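Local atomic coordinates of uncharacterized protein (Pseudomonas aeruginosa PAO1, PDB entry 6TCB), a protein that is of unknown function but binds calcium ions and pairs with a second copy of itself. Residues Gln35-Asn38 and Ala39-Ala43. Residues are numbered along the deposited sequence; the frame is centred on the assembly and turned at random.
Sequences QAFN and AYLNA
One face of the Phe37 ring carries Leu41, one helical turn further on: Leu41 CG stands over the ring in a CH-pi contact, 4.1 Å from the ring centroid and displaced toward the rim. The methyls of Leu41 lie on the same side but beyond that rim, CD1 3.7 Å from Phe37 CE2 and CD2 near Phe37 CZ. On the CE1 side the Tyr40 ring approaches obliquely, its CD2 4.1 Å from Phe37 CE1. Phe37 CG is anti to the backbone N (chi1 -173°), which swings the ring along the helix toward Tyr40 and Leu41. The three make one apolar flank of helix 33-43. Phe7 of helix 3-18 meets both aromatic rings edge-to-face, and Tyr60 of strand 57-62 meets Phe37 the same way, placing Phe37 in the core between helix 3-18 and the sheet, with Tyr40 at its margin.

On another flank the amide planes of Asn38 and Asn42 stand 81° apart. Asn42 doubles the helical bond to Asn38 O. Its backbone N donates nearly straight at 3.1 Å. Its ND2 donates at 2.9 Å through a bent 135° N-H...O angle, from the opposite face of the carbonyl plane. Ser48 OG bonds to Asn38 OD1, so Asn38 and Asn42, one turn apart, tie the C-terminal half of the helix to Ser48, where strand 48-53 begins. The nitrogens Asn38 ND2 and Asn42 ND2, 3.3 Å apart, are both donors and form no bond with each other. Asn42 ND2 thus spans Asn38 O and Ser48 O, which would restrict rotation of the Asn42 amide and probably fix its orientation.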
# COMPACT_ATOMS: atom_id res chain seq x y z
N GLN A 35 -0.75 -1.44 -8.96
CA GLN A 35 0.03 -0.33 -8.42
C GLN A 35 0.01 0.86 -9.37
O GLN A 35 -0.05 2.02 -8.92
CB GLN A 35 1.47 -0.79 -8.20
CG GLN A 35 1.60 -1.93 -7.21
CD GLN A 35 3.03 -2.14 -6.75
OE1 GLN A 35 3.59 -1.30 -6.05
NE2 GLN A 35 3.62 -3.27 -7.13
N ALA A 36 0.03 0.60 -10.67
CA ALA A 36 0.06 1.67 -11.65
C ALA A 36 -1.21 2.49 -11.61
O ALA A 36 -1.18 3.69 -11.90
CB ALA A 36 0.27 1.09 -13.05
N PHE A 37 -2.34 1.88 -11.24
CA PHE A 37 -3.56 2.67 -11.13
C PHE A 37 -3.40 3.81 -10.14
O PHE A 37 -4.00 4.87 -10.32
CB PHE A 37 -4.77 1.78 -10.77
CG PHE A 37 -6.09 2.51 -10.81
CD1 PHE A 37 -6.57 3.01 -12.00
CD2 PHE A 37 -6.84 2.68 -9.65
CE1 PHE A 37 -7.78 3.68 -12.05
CE2 PHE A 37 -8.05 3.35 -9.69
CZ PHE A 37 -8.51 3.85 -10.88
N ASN A 38 -2.58 3.64 -9.10
CA ASN A 38 -2.37 4.75 -8.18
C ASN A 38 -1.64 5.90 -8.86
O ASN A 38 -1.93 7.08 -8.61
CB ASN A 38 -1.65 4.31 -6.92
CG ASN A 38 -1.92 5.25 -5.78
OD1 ASN A 38 -3.06 5.39 -5.34
ND2 ASN A 38 -0.88 5.91 -5.29
N ALA A 39 -0.69 5.58 -9.75
CA ALA A 39 -0.01 6.63 -10.51
C ALA A 39 -0.99 7.34 -11.44
O ALA A 39 -0.89 8.55 -11.64
CB ALA A 39 1.15 6.03 -11.30
N TYR A 40 -1.94 6.59 -12.01
CA TYR A 40 -2.95 7.16 -12.88
C TYR A 40 -3.84 8.13 -12.12
O TYR A 40 -4.08 9.25 -12.56
CB TYR A 40 -3.80 6.03 -13.48
CG TYR A 40 -4.74 6.48 -14.58
CD1 TYR A 40 -4.26 6.77 -15.84
CD2 TYR A 40 -6.11 6.60 -14.35
CE1 TYR A 40 -5.11 7.20 -16.86
CE2 TYR A 40 -6.95 7.02 -15.35
CZ TYR A 40 -6.46 7.31 -16.60
OH TYR A 40 -7.31 7.72 -17.60
N LEU A 41 -4.34 7.70 -10.96
CA LEU A 41 -5.15 8.58 -10.13
C LEU A 41 -4.41 9.88 -9.83
O LEU A 41 -4.95 10.98 -10.03
CB LEU A 41 -5.52 7.88 -8.82
CG LEU A 41 -6.54 6.75 -8.94
CD1 LEU A 41 -6.61 6.01 -7.63
CD2 LEU A 41 -7.92 7.24 -9.37
N ASN A 42 -3.16 9.78 -9.39
CA ASN A 42 -2.41 10.98 -9.03
C ASN A 42 -2.14 11.86 -10.25
O ASN A 42 -2.26 13.09 -10.17
CB ASN A 42 -1.11 10.60 -8.31
CG ASN A 42 -1.35 10.22 -6.85
OD1 ASN A 42 -1.69 11.07 -6.03
ND2 ASN A 42 -1.20 8.95 -6.54
N ALA A 43 -1.83 11.26 -11.39
CA ALA A 43 -1.58 12.06 -12.58
C ALA A 43 -2.83 12.80 -13.03
O ALA A 43 -2.73 13.91 -13.57
CB ALA A 43 -1.09 11.15 -13.71